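Local coordinates for protein beta-1,4-exocellulase (Thermobifida fusca, PDB 4B4H) that hydrolyses beta-1,4-glycosidic bonds of cellulose from the chain ends, as the catalytic domain of a glycoside hydrolase family 6 cellobiohydrolase, at residues I81-G86 with N95-P100; D136-L141 with G162-V167; N297-P302 with S315-R320; A332-R337 with Y349-P354; P355-G360 with G402-A407. All coordinates share one frame; numbering follows the deposited sequence.

Contact 1: I81-G86 with N95-P100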
# COMPACT_ATOMS: atom_id res chain seq x y z
N ILE A 81 -7.25 7.22 -1.07
CA ILE A 81 -7.23 8.60 -0.57
C ILE A 81 -5.78 8.91 -0.21
O ILE A 81 -5.20 8.26 0.68
CB ILE A 81 -8.12 8.70 0.69
CG1 ILE A 81 -9.54 8.17 0.39
CG2 ILE A 81 -8.17 10.12 1.24
CD1 ILE A 81 -10.21 8.74 -0.85
N TYR A 82 -5.17 9.91 -0.85
CA TYR A 82 -3.72 10.05 -0.78
C TYR A 82 -3.24 11.44 -1.14
O TYR A 82 -2.66 11.65 -2.20
CB TYR A 82 -3.08 9.00 -1.69
CG TYR A 82 -1.57 8.97 -1.74
CD1 TYR A 82 -0.81 9.17 -0.59
CD2 TYR A 82 -0.89 8.66 -2.93
CE1 TYR A 82 0.58 9.12 -0.63
CE2 TYR A 82 0.49 8.61 -2.98
CZ TYR A 82 1.23 8.83 -1.83
OH TYR A 82 2.61 8.76 -1.90
N ASN A 83 -3.51 12.40 -0.26
CA ASN A 83 -3.13 13.80 -0.52
C ASN A 83 -2.86 14.63 0.73
O ASN A 83 -3.03 15.85 0.69
CB ASN A 83 -4.19 14.50 -1.41
CG ASN A 83 -3.65 15.73 -2.13
OD1 ASN A 83 -2.45 15.82 -2.39
ND2 ASN A 83 -4.53 16.66 -2.48
N LEU A 84 -2.37 13.99 1.81
CA LEU A 84 -2.14 14.69 3.07
C LEU A 84 -1.21 15.90 2.89
O LEU A 84 -0.34 15.87 2.02
CB LEU A 84 -1.51 13.77 4.11
CG LEU A 84 -2.49 12.91 4.91
CD1 LEU A 84 -1.70 11.94 5.78
CD2 LEU A 84 -3.51 13.67 5.75
N PRO A 85 -1.39 16.95 3.72
CA PRO A 85 -0.40 18.02 3.68
C PRO A 85 0.96 17.50 4.11
O PRO A 85 1.04 16.66 5.01
CB PRO A 85 -0.92 19.01 4.72
CG PRO A 85 -1.75 18.19 5.65
CD PRO A 85 -2.41 17.19 4.75
N GLY A 86 2.02 17.98 3.46
CA GLY A 86 3.37 17.53 3.76
C GLY A 86 3.55 16.04 3.50
O GLY A 86 4.25 15.35 4.24
N ASN A 95 5.53 13.93 -4.57
CA ASN A 95 4.63 14.37 -5.62
C ASN A 95 3.35 14.98 -5.07
O ASN A 95 2.58 15.57 -5.83
CB ASN A 95 4.30 13.21 -6.55
CG ASN A 95 5.53 12.64 -7.22
OD1 ASN A 95 6.56 13.30 -7.32
ND2 ASN A 95 5.42 11.40 -7.69
N GLY A 96 3.13 14.85 -3.77
CA GLY A 96 1.94 15.40 -3.12
C GLY A 96 1.90 16.90 -3.34
O GLY A 96 2.91 17.57 -3.16
N GLU A 97 0.77 17.42 -3.80
CA GLU A 97 0.72 18.83 -4.14
C GLU A 97 0.53 19.67 -2.89
O GLU A 97 0.84 20.86 -2.88
CB GLU A 97 -0.41 19.09 -5.13
CG GLU A 97 -1.77 18.87 -4.50
CD GLU A 97 -2.87 18.54 -5.47
OE1 GLU A 97 -2.71 18.71 -6.71
OE2 GLU A 97 -3.93 18.09 -4.99
N LEU A 98 0.04 19.07 -1.81
CA LEU A 98 -0.27 19.87 -0.63
C LEU A 98 0.90 19.96 0.33
O LEU A 98 1.42 18.97 0.80
CB LEU A 98 -1.52 19.33 0.07
CG LEU A 98 -2.84 19.49 -0.68
CD1 LEU A 98 -3.99 19.36 0.29
CD2 LEU A 98 -2.93 20.83 -1.40
N GLY A 99 1.32 21.19 0.62
CA GLY A 99 2.40 21.42 1.57
C GLY A 99 2.07 21.19 3.04
O GLY A 99 0.90 20.98 3.40
N PRO A 100 3.08 21.30 3.91
CA PRO A 100 2.94 20.95 5.32
C PRO A 100 1.98 21.84 6.11
O PRO A 100 1.45 21.41 7.14
CB PRO A 100 4.37 21.08 5.86
CG PRO A 100 5.07 21.99 4.91
CD PRO A 100 4.42 21.83 3.58
O HOH W 1 -0.23 16.25 -0.78
O HOH W 2 -1.09 15.58 -4.86

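Contact 2: D136-L141 with G162-V167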
# COMPACT_ATOMS: atom_id res chain seq x y z
N ASP A 136 1.81 5.74 3.27
CA ASP A 136 3.07 6.42 3.58
C ASP A 136 2.84 7.64 4.50
O ASP A 136 3.45 8.70 4.27
CB ASP A 136 3.80 6.85 2.30
CG ASP A 136 5.20 7.35 2.56
OD1 ASP A 136 5.81 6.93 3.56
OD2 ASP A 136 5.70 8.19 1.79
N SER A 137 1.99 7.49 5.51
CA SER A 137 1.65 8.60 6.41
C SER A 137 2.04 8.32 7.85
O SER A 137 3.21 8.43 8.22
CB SER A 137 0.16 8.99 6.29
OG SER A 137 -0.71 7.92 6.62
N LEU A 138 1.07 7.90 8.66
CA LEU A 138 1.23 7.78 10.10
C LEU A 138 2.50 7.10 10.62
O LEU A 138 3.06 7.55 11.63
CB LEU A 138 -0.02 7.12 10.72
CG LEU A 138 -1.32 7.92 10.57
CD1 LEU A 138 -2.50 7.16 11.14
CD2 LEU A 138 -1.22 9.32 11.17
N PRO A 139 2.94 5.99 9.98
CA PRO A 139 4.13 5.33 10.57
C PRO A 139 5.43 6.15 10.46
O PRO A 139 6.38 5.89 11.20
CB PRO A 139 4.20 3.99 9.81
CG PRO A 139 2.78 3.76 9.34
CD PRO A 139 2.30 5.13 8.97
N ASN A 140 5.45 7.15 9.59
CA ASN A 140 6.58 8.08 9.54
C ASN A 140 6.76 8.83 10.86
O ASN A 140 7.89 9.14 11.25
CB ASN A 140 6.43 9.10 8.41
CG ASN A 140 6.62 8.48 7.04
OD1 ASN A 140 7.73 8.12 6.66
ND2 ASN A 140 5.55 8.39 6.28
N LEU A 141 5.65 9.10 11.55
CA LEU A 141 5.68 9.82 12.82
C LEU A 141 6.16 8.96 13.99
O LEU A 141 6.35 9.48 15.09
CB LEU A 141 4.33 10.47 13.12
CG LEU A 141 3.74 11.27 11.96
CD1 LEU A 141 2.39 11.84 12.34
CD2 LEU A 141 4.66 12.38 11.48
N GLY A 162 -0.70 17.33 11.56
CA GLY A 162 -1.30 17.43 10.22
C GLY A 162 -1.74 16.07 9.70
O GLY A 162 -2.82 15.95 9.16
N TYR A 163 -0.86 15.08 9.83
CA TYR A 163 -1.20 13.69 9.51
C TYR A 163 -2.31 13.13 10.39
O TYR A 163 -3.29 12.59 9.89
CB TYR A 163 0.02 12.78 9.63
CG TYR A 163 1.01 12.81 8.50
CD1 TYR A 163 1.03 13.83 7.54
CD2 TYR A 163 1.97 11.81 8.41
CE1 TYR A 163 1.98 13.83 6.51
CE2 TYR A 163 2.91 11.80 7.40
CZ TYR A 163 2.92 12.81 6.45
OH TYR A 163 3.86 12.79 5.45
N VAL A 164 -2.16 13.27 11.71
CA VAL A 164 -3.14 12.69 12.64
C VAL A 164 -4.52 13.31 12.40
O VAL A 164 -5.52 12.60 12.25
CB VAL A 164 -2.67 12.85 14.11
CG1 VAL A 164 -3.76 12.45 15.09
CG2 VAL A 164 -1.40 12.05 14.37
N ASN A 165 -4.58 14.63 12.35
CA ASN A 165 -5.85 15.34 12.17
C ASN A 165 -6.43 15.21 10.76
O ASN A 165 -7.64 15.16 10.61
CB ASN A 165 -5.70 16.82 12.53
CG ASN A 165 -5.57 17.03 14.03
OD1 ASN A 165 -6.02 16.23 14.83
ND2 ASN A 165 -4.96 18.15 14.40
N GLY A 166 -5.56 15.18 9.75
CA GLY A 166 -5.98 14.96 8.36
C GLY A 166 -6.67 13.61 8.25
O GLY A 166 -7.81 13.53 7.80
N VAL A 167 -5.96 12.56 8.66
CA VAL A 167 -6.48 11.20 8.66
C VAL A 167 -7.80 11.09 9.43
O VAL A 167 -8.75 10.48 8.93
CB VAL A 167 -5.44 10.19 9.19
CG1 VAL A 167 -6.09 8.85 9.48
CG2 VAL A 167 -4.30 10.03 8.20

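Contact 3: N297-P302 with S315-R320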
# COMPACT_ATOMS: atom_id res chain seq x y z
N ASN A 297 14.06 -17.01 -10.90
CA ASN A 297 14.80 -16.71 -9.68
C ASN A 297 14.10 -17.12 -8.38
O ASN A 297 14.70 -17.08 -7.30
CB ASN A 297 15.17 -15.22 -9.63
CG ASN A 297 16.31 -14.87 -10.53
OD1 ASN A 297 16.12 -14.47 -11.68
ND2 ASN A 297 17.51 -15.03 -10.03
N ARG A 298 12.84 -17.51 -8.48
CA ARG A 298 12.11 -17.91 -7.29
C ARG A 298 12.65 -19.22 -6.73
O ARG A 298 12.78 -20.19 -7.48
CB ARG A 298 10.61 -18.03 -7.56
CG ARG A 298 9.78 -18.23 -6.30
CD ARG A 298 8.40 -18.76 -6.64
NE ARG A 298 7.62 -19.13 -5.46
CZ ARG A 298 6.85 -18.31 -4.75
NH1 ARG A 298 6.75 -17.03 -5.09
NH2 ARG A 298 6.18 -18.76 -3.70
N PRO A 299 12.98 -19.25 -5.42
CA PRO A 299 13.38 -20.51 -4.80
C PRO A 299 12.26 -21.54 -4.93
O PRO A 299 11.09 -21.19 -4.83
CB PRO A 299 13.58 -20.13 -3.33
CG PRO A 299 13.86 -18.66 -3.35
CD PRO A 299 13.05 -18.11 -4.48
N THR A 300 12.63 -22.79 -5.17
CA THR A 300 11.66 -23.88 -5.27
C THR A 300 11.70 -24.77 -4.02
O THR A 300 11.10 -25.85 -3.97
CB THR A 300 11.88 -24.72 -6.55
OG1 THR A 300 13.17 -25.35 -6.50
CG2 THR A 300 11.78 -23.84 -7.79
N GLY A 301 12.42 -24.28 -3.01
CA GLY A 301 12.63 -24.97 -1.74
C GLY A 301 13.72 -24.29 -0.94
O GLY A 301 14.37 -23.38 -1.45
N PRO A 302 13.93 -24.73 0.32
CA PRO A 302 14.93 -24.11 1.19
C PRO A 302 16.35 -24.30 0.68
O PRO A 302 16.66 -25.32 0.05
CB PRO A 302 14.76 -24.86 2.52
CG PRO A 302 13.44 -25.56 2.43
CD PRO A 302 13.24 -25.85 0.98
N SER A 315 16.71 -18.62 0.01
CA SER A 315 15.43 -19.24 0.37
C SER A 315 14.25 -18.27 0.29
O SER A 315 13.11 -18.71 0.19
CB SER A 315 15.49 -19.78 1.79
OG SER A 315 16.37 -20.89 1.85
N ARG A 316 14.54 -16.98 0.35
CA ARG A 316 13.49 -15.95 0.40
C ARG A 316 12.95 -15.60 -0.98
O ARG A 316 13.71 -15.49 -1.95
CB ARG A 316 13.96 -14.69 1.14
CG ARG A 316 15.16 -13.96 0.56
CD ARG A 316 15.56 -12.91 1.59
NE ARG A 316 16.79 -12.16 1.30
CZ ARG A 316 16.83 -10.97 0.71
NH1 ARG A 316 15.72 -10.40 0.26
NH2 ARG A 316 17.99 -10.36 0.54
N ILE A 317 11.63 -15.42 -1.05
CA ILE A 317 10.99 -15.08 -2.32
C ILE A 317 11.08 -13.57 -2.59
O ILE A 317 11.26 -13.18 -3.72
CB ILE A 317 9.55 -15.61 -2.45
CG1 ILE A 317 8.62 -14.98 -1.42
CG2 ILE A 317 9.58 -17.14 -2.38
CD1 ILE A 317 7.15 -15.11 -1.75
N ASP A 318 10.93 -12.76 -1.55
CA ASP A 318 11.20 -11.32 -1.64
C ASP A 318 12.71 -11.17 -1.78
O ASP A 318 13.44 -11.34 -0.79
CB ASP A 318 10.69 -10.62 -0.38
CG ASP A 318 10.86 -9.10 -0.42
OD1 ASP A 318 11.58 -8.55 -1.29
OD2 ASP A 318 10.26 -8.45 0.46
N ARG A 319 13.16 -10.86 -3.00
CA ARG A 319 14.59 -10.82 -3.33
C ARG A 319 15.20 -9.43 -3.25
O ARG A 319 16.33 -9.21 -3.69
CB ARG A 319 14.85 -11.41 -4.71
CG ARG A 319 14.39 -12.85 -4.85
CD ARG A 319 15.00 -13.48 -6.10
NE ARG A 319 14.74 -12.66 -7.29
CZ ARG A 319 13.67 -12.77 -8.07
NH1 ARG A 319 12.76 -13.71 -7.82
NH2 ARG A 319 13.52 -11.98 -9.12
N ARG A 320 14.49 -8.48 -2.67
CA ARG A 320 15.01 -7.12 -2.62
C ARG A 320 16.30 -7.02 -1.81
O ARG A 320 16.61 -7.88 -1.00
CB ARG A 320 13.96 -6.20 -2.03
CG ARG A 320 12.83 -5.90 -2.99
CD ARG A 320 11.83 -4.98 -2.32
NE ARG A 320 11.08 -5.66 -1.27
CZ ARG A 320 10.23 -5.06 -0.45
NH1 ARG A 320 10.05 -3.73 -0.51
NH2 ARG A 320 9.57 -5.77 0.45

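Contact 4: A332-R337 with Y349-P354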
# COMPACT_ATOMS: atom_id res chain seq x y z
N ALA A 332 10.49 -8.05 -9.69
CA ALA A 332 9.23 -8.32 -9.01
C ALA A 332 8.25 -9.03 -9.95
O ALA A 332 8.35 -8.95 -11.18
CB ALA A 332 8.63 -7.04 -8.45
N GLY A 333 7.29 -9.75 -9.37
CA GLY A 333 6.25 -10.36 -10.19
C GLY A 333 4.86 -10.11 -9.65
O GLY A 333 4.68 -9.88 -8.46
N LEU A 334 3.86 -10.18 -10.53
CA LEU A 334 2.46 -10.10 -10.10
C LEU A 334 2.21 -11.10 -9.00
O LEU A 334 2.69 -12.23 -9.07
CB LEU A 334 1.50 -10.39 -11.26
CG LEU A 334 1.48 -9.38 -12.40
CD1 LEU A 334 0.67 -9.88 -13.59
CD2 LEU A 334 0.92 -8.05 -11.93
N GLY A 335 1.47 -10.69 -7.99
CA GLY A 335 1.12 -11.59 -6.89
C GLY A 335 -0.17 -12.34 -7.09
O GLY A 335 -0.76 -12.33 -8.18
N GLU A 336 -0.60 -13.01 -6.02
CA GLU A 336 -1.91 -13.66 -5.97
C GLU A 336 -2.99 -12.69 -6.42
O GLU A 336 -2.97 -11.50 -6.06
CB GLU A 336 -2.23 -14.18 -4.57
CG GLU A 336 -3.39 -15.18 -4.52
CD GLU A 336 -3.53 -15.85 -3.16
OE1 GLU A 336 -2.54 -15.83 -2.39
OE2 GLU A 336 -4.62 -16.42 -2.87
N ARG A 337 -3.92 -13.18 -7.22
CA ARG A 337 -5.00 -12.36 -7.71
C ARG A 337 -5.99 -12.03 -6.59
O ARG A 337 -6.07 -12.73 -5.58
CB ARG A 337 -5.69 -13.04 -8.92
CG ARG A 337 -5.13 -12.58 -10.27
CD ARG A 337 -3.65 -12.87 -10.46
NE ARG A 337 -3.41 -14.27 -10.84
CZ ARG A 337 -2.25 -14.90 -10.78
NH1 ARG A 337 -1.15 -14.32 -10.29
NH2 ARG A 337 -2.20 -16.17 -11.18
N TYR A 349 -7.18 -10.34 -0.13
CA TYR A 349 -6.02 -9.85 -0.85
C TYR A 349 -6.53 -8.98 -1.99
O TYR A 349 -7.47 -9.35 -2.68
CB TYR A 349 -5.17 -11.00 -1.39
CG TYR A 349 -4.59 -11.93 -0.33
CD1 TYR A 349 -4.35 -11.52 0.99
CD2 TYR A 349 -4.23 -13.24 -0.67
CE1 TYR A 349 -3.81 -12.39 1.93
CE2 TYR A 349 -3.68 -14.10 0.25
CZ TYR A 349 -3.48 -13.69 1.55
OH TYR A 349 -2.94 -14.59 2.44
N VAL A 350 -5.92 -7.80 -2.15
CA VAL A 350 -6.37 -6.81 -3.12
C VAL A 350 -5.23 -6.36 -4.04
O VAL A 350 -4.09 -6.58 -3.72
CB VAL A 350 -7.05 -5.62 -2.41
CG1 VAL A 350 -8.34 -6.07 -1.74
CG2 VAL A 350 -6.15 -4.98 -1.35
N TRP A 351 -5.55 -5.85 -5.23
CA TRP A 351 -4.57 -5.19 -6.07
C TRP A 351 -4.85 -3.71 -5.98
O TRP A 351 -5.65 -3.19 -6.77
CB TRP A 351 -4.66 -5.68 -7.52
CG TRP A 351 -3.95 -6.99 -7.80
CD1 TRP A 351 -3.48 -7.93 -6.88
CD2 TRP A 351 -3.63 -7.56 -9.12
NE1 TRP A 351 -2.90 -9.00 -7.53
CE2 TRP A 351 -2.97 -8.84 -8.87
CE3 TRP A 351 -3.85 -7.15 -10.44
CZ2 TRP A 351 -2.49 -9.63 -9.91
CZ3 TRP A 351 -3.37 -7.97 -11.47
CH2 TRP A 351 -2.73 -9.19 -11.21
N VAL A 352 -4.21 -3.02 -5.04
CA VAL A 352 -4.48 -1.59 -4.87
C VAL A 352 -3.64 -0.79 -5.89
O VAL A 352 -4.21 -0.14 -6.78
CB VAL A 352 -4.31 -1.13 -3.41
CG1 VAL A 352 -4.35 0.38 -3.30
CG2 VAL A 352 -5.42 -1.71 -2.55
N LYS A 353 -2.31 -0.93 -5.84
CA LYS A 353 -1.44 -0.45 -6.92
C LYS A 353 -1.76 -1.13 -8.25
O LYS A 353 -1.73 -2.35 -8.32
CB LYS A 353 0.04 -0.66 -6.56
CG LYS A 353 1.06 -0.26 -7.62
CD LYS A 353 1.29 1.23 -7.73
CE LYS A 353 2.12 1.50 -8.96
NZ LYS A 353 2.19 2.97 -9.20
N PRO A 354 -2.05 -0.35 -9.30
CA PRO A 354 -2.31 -1.02 -10.58
C PRO A 354 -1.00 -1.37 -11.31
O PRO A 354 -0.26 -0.49 -11.70
CB PRO A 354 -3.11 0.02 -11.38
CG PRO A 354 -3.36 1.18 -10.44
CD PRO A 354 -2.26 1.10 -9.41

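Contact 5: P355-G360 with G402-A407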
# COMPACT_ATOMS: atom_id res chain seq x y z
N PRO A 355 -0.72 -2.67 -11.49
CA PRO A 355 0.58 -3.07 -12.04
C PRO A 355 0.84 -2.55 -13.45
O PRO A 355 -0.06 -2.54 -14.29
CB PRO A 355 0.48 -4.60 -12.08
CG PRO A 355 -0.64 -4.96 -11.19
CD PRO A 355 -1.60 -3.83 -11.27
N GLY A 356 2.07 -2.09 -13.70
CA GLY A 356 2.40 -1.49 -14.98
C GLY A 356 2.48 0.02 -14.84
O GLY A 356 3.16 0.68 -15.61
N GLU A 357 1.79 0.56 -13.85
CA GLU A 357 1.96 1.97 -13.55
C GLU A 357 3.22 2.19 -12.73
O GLU A 357 3.40 1.58 -11.66
CB GLU A 357 0.74 2.54 -12.86
CG GLU A 357 -0.43 2.67 -13.83
CD GLU A 357 -1.76 2.94 -13.17
OE1 GLU A 357 -1.80 3.48 -12.04
OE2 GLU A 357 -2.78 2.65 -13.82
N SER A 358 4.05 3.11 -13.20
CA SER A 358 5.33 3.40 -12.57
C SER A 358 5.11 3.94 -11.16
O SER A 358 4.07 4.56 -10.88
CB SER A 358 6.11 4.45 -13.37
OG SER A 358 7.33 4.76 -12.71
N ASP A 359 6.10 3.69 -10.31
CA ASP A 359 6.20 4.21 -8.96
C ASP A 359 6.80 5.61 -8.91
O ASP A 359 6.65 6.31 -7.90
CB ASP A 359 7.06 3.27 -8.10
CG ASP A 359 6.36 1.96 -7.77
OD1 ASP A 359 5.14 1.99 -7.50
OD2 ASP A 359 7.03 0.91 -7.75
N GLY A 360 7.47 6.02 -9.99
CA GLY A 360 8.21 7.28 -10.06
C GLY A 360 9.26 7.26 -11.15
O GLY A 360 9.60 6.20 -11.66
N GLY A 402 2.73 6.68 -12.04
CA GLY A 402 1.41 6.47 -12.63
C GLY A 402 1.38 6.31 -14.14
O GLY A 402 0.38 5.85 -14.69
N HIS A 403 2.47 6.70 -14.81
CA HIS A 403 2.58 6.56 -16.26
C HIS A 403 2.90 5.13 -16.58
O HIS A 403 3.53 4.45 -15.79
CB HIS A 403 3.68 7.47 -16.80
CG HIS A 403 3.27 8.91 -16.94
ND1 HIS A 403 3.74 9.70 -17.93
CD2 HIS A 403 2.39 9.70 -16.20
CE1 HIS A 403 3.20 10.93 -17.82
NE2 HIS A 403 2.37 10.93 -16.76
N TRP A 404 2.48 4.68 -17.75
CA TRP A 404 2.66 3.29 -18.12
C TRP A 404 4.12 2.90 -18.26
O TRP A 404 4.89 3.60 -18.92
CB TRP A 404 1.90 2.98 -19.40
CG TRP A 404 1.76 1.50 -19.56
CD1 TRP A 404 2.42 0.67 -20.46
CD2 TRP A 404 0.95 0.60 -18.73
NE1 TRP A 404 2.06 -0.64 -20.27
CE2 TRP A 404 1.18 -0.75 -19.24
CE3 TRP A 404 0.09 0.77 -17.65
CZ2 TRP A 404 0.56 -1.86 -18.70
CZ3 TRP A 404 -0.54 -0.35 -17.11
CH2 TRP A 404 -0.31 -1.63 -17.62
N PHE A 405 4.51 1.79 -17.64
CA PHE A 405 5.90 1.34 -17.64
C PHE A 405 5.96 -0.06 -18.24
O PHE A 405 5.78 -1.05 -17.53
CB PHE A 405 6.43 1.35 -16.19
CG PHE A 405 7.93 1.19 -16.05
CD1 PHE A 405 8.79 1.15 -17.13
CD2 PHE A 405 8.47 1.10 -14.77
CE1 PHE A 405 10.16 1.00 -16.95
CE2 PHE A 405 9.84 0.95 -14.58
CZ PHE A 405 10.69 0.90 -15.67
N SER A 406 6.17 -0.13 -19.56
CA SER A 406 6.00 -1.38 -20.30
C SER A 406 7.04 -2.45 -19.95
O SER A 406 6.69 -3.62 -19.69
CB SER A 406 5.99 -1.13 -21.82
OG SER A 406 5.60 -2.30 -22.51
N ALA A 407 8.31 -2.07 -19.93
CA ALA A 407 9.36 -2.96 -19.45
C ALA A 407 8.99 -3.59 -18.09
O ALA A 407 9.11 -4.81 -17.91
CB ALA A 407 10.70 -2.24 -19.39

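Contact 1: I81-G86 with N95-P100
N83 and E97 make the one direct side-chain hydrogen bond between the two loop segments. The amide ND2 of N83 gives a proton to OE2 of E97 at 3.0 Å, on the anti side of the carboxylate, and the bond is bent, with 138° at the hydrogen. Amide and carboxylate planes are 63° apart. The same OE2 also accepts from the backbone N of I43, so the carboxylate is gripped from two parts of the chain. N83 stretches across because its CG lies anti to the backbone N (chi1 -159°).

Two waters bridge the segments as well. OD1 of N83 lies 2.8 Å from each of them; the one bound to the backbone N of E97 donates to it, and the other, which accepts from the backbone N of L98, also lies close to O of L84. Both ends of the N83 amide are thereby engaged, which would fix its rotation.

The backbone closes the far end, where G86 N donates to L98 O at 2.9 Å. Beside this bond, CA of P85 makes a CH...O contact to O of L98 at 3.5 Å. G86 has positive phi, and a side chain on it would press on CA of P100.

Packing is modest: CD1 of L98 rests 3.7 Å from the carbonyl O of N83, a methyl against a polar atom, the two side chains crossing at about a right angle.

Both segments belong to the loop between strand 75-81 and helix 103-121, which carries the predicted active-site residue D88, bonded through OD1 to OH of Y82. Y106 of that helix packs on L84 and L98, Y110 touches N83, and P100 lies against helix 152-160.

Contact 2: D136-L141 with G162-V167
The carbonyl oxygen of S137, lying 3.5 Å from CE2 of Y163 near the plane and edge of the ring, is gripped twice by N140. The backbone N of N140 bonds to O of S137 at 2.9 Å, closing a type I beta turn from S137 to N140. ND2 of N140 adds a second bond to O of S137 at 3.0 Å. The other proton of ND2 goes to OD1 of D136, a nearly straight bond of 171° that arrives from above the carboxylate plane. N140 would thus act as a second-shell residue that steadies D136, the predicted proton donor, and its own OD1 is held by N144 in turn.

Y163 carries the packing from the helix side. Its CG is anti to the carbonyl carbon (chi1 -78°), which sends the ring toward the turn. L141 comes to the base of the ring, with CD1 3.7 Å from CB of Y163, and CD2 of L138 lies 4.0 Å from the same CB. The L138 and Y163 side chains pass each other running opposite ways. The branches of L138 divide the helix surface, CD2 meeting V164 and CD1 meeting CG1 of V167 at 4.3 Å. At the far end of the ring, OH of Y163 is bonded to G86 and C89.

The turn leads into helix 140-143 and packs on the first turns of helix 162-175. Helix 198-209 adds A208 against L138 and V167, while W191 of helix 189-192 touches D136 and N140.

Contact 3: N297-P302 with S315-R320
N297 and R319 meet by van der Waals contact over a flat cation. CB of N297 packs over the centre of one face of the R319 guanidinium, 3.3 Å from CZ, and the amide plane of N297 is turned 35° from it. The R319 chain is bent at chi3 (-53°), which swings the guanidinium across to N297. R298 and I317 repeat the theme with roles exchanged: CG2 of I317 lies over the centre of a guanidinium face, 3.8 Å from CZ of R298. These two side chains run side by side.

Between these, P299 packs on the backbone: its CG rests 3.5 Å from O of R316. CD of P299 touches CG2 of I317 at 4.2 Å. Further along, OG of S315 lies 3.6 Å from CA of P302 and is hydrogen-bonded to S303 and Y311.

An alanine in place of R319 would probably uncover CB of N297 and let this exposed asparagine turn more easily.

The join between these loops, which flank helix 308-315, therefore rests on van der Waals contact, guanidinium faces and the P299 ring, with no direct polar bond between the loops. Face contact leaves the charges to partners outside: R298 makes a cation-pi contact with Y417, and NH2 of R319 bonds weakly to O of G331.

Contact 4: A332-R337 with Y349-P354
W351 is driven edge-first into the bend at L334-R337, and here the contact is tight. Its NE1 donates to the carbonyl O of E336 at 2.9 Å, with 141° at the hydrogen and the donor well above the carbonyl plane. That oxygen also accepts from OG1 of T288. O of G335 lies in the ring plane at the edge, 3.6 Å from CZ2 of W351. R337 runs alongside the indole, bent at chi2 and chi3, which lays CD 3.5 Å from CZ2 of W351 and returns NH1 to O of G335 at 2.9 Å. The L334 side chain lies at about a right angle to that of W351, its CD2 3.9 Å from CH2 of W351. An alanine in place of W351 would probably open a gap between L334 and R337 and deprive the E336 carbonyl of its indole donor.

Y349 is the next-to-last residue of strand 346-350, which pairs parallel with 283-287 and antiparallel with 339-340 in the distorted alpha/beta barrel of family 6. Residues 332-337 are the approach to strand 339-340. V350 points the other way, against L285, I223 and Q78 of neighbouring strands, toward the inside of the barrel, and K353 further on is a predicted substrate-binding residue.

On the looser side, partly exposed E336 meets Y349 only at a ring edge. Its extended chain brings OE1 3.4 Å from CE2 of Y349, the carboxylate plane 82° from the ring, a contact of a polar oxygen with aromatic C-H groups.

Contact 5: P355-G360 with G402-A407
W404 lies flat against G356. The CA of G356 stands 3.9 Å from the centroid of the six-membered ring, 18° off the normal, a CH-pi contact, and O of G356 lies over the same face toward the rim. CG of W404 is anti to the backbone N (chi1 -164°), which folds the indole back over the glycine although its CB leads away; NE1 is held by E25. Any side chain on G356 would run into the ring.

F405 has the same first torsion (chi1 -168°), but its ring leads away from the 355-360 segment to A398 and P399, so that CB does the touching, 3.4 Å from O of G356. E357 sets CG 3.4 Å from O of G402, and its chain extends from there. OG of S358 accepts from G360 N at 3.0 Å in an ST turn.

Three backbone bonds tie the segments together. O of G356 takes the N-H of F405, the N-cap residue, at 2.7 Å. With the bond from S358 N to O of H403 at 3.0 Å, it frames the bridge between E357 and W404. G402 N then reaches O of S358 at 2.8 Å.

The result is a single beta bridge running into helix 406-414. It ties the active-site loop of this family 6 hydrolase, which bears E357, predicted to bind substrate, and D359, the predicted proton acceptor, to the start of that helix.

How the contacts relate
Along the chain the five contacts follow in series, each closing before the next opens. Contacts 1 and 2 touch, their centres 11 Å apart: L84, in the loop after strand 75-81, packs on S137 and on Y163 of helix 162-175. Contacts 4 and 5, 14 Å apart between centres, also touch, following the chain from strand 346-350 to helix 406-414, with NZ of K353 3.0 Å from O of S358 and L334 against P355. These two pairs lie about 21 to 26 Å apart between centres, and bring the predicted catalytic residues D136 and D359 from separate loops around the central sheet. Contact 3 stands apart, 18 Å from contact 4 and 36 Å from contact 1, between centres.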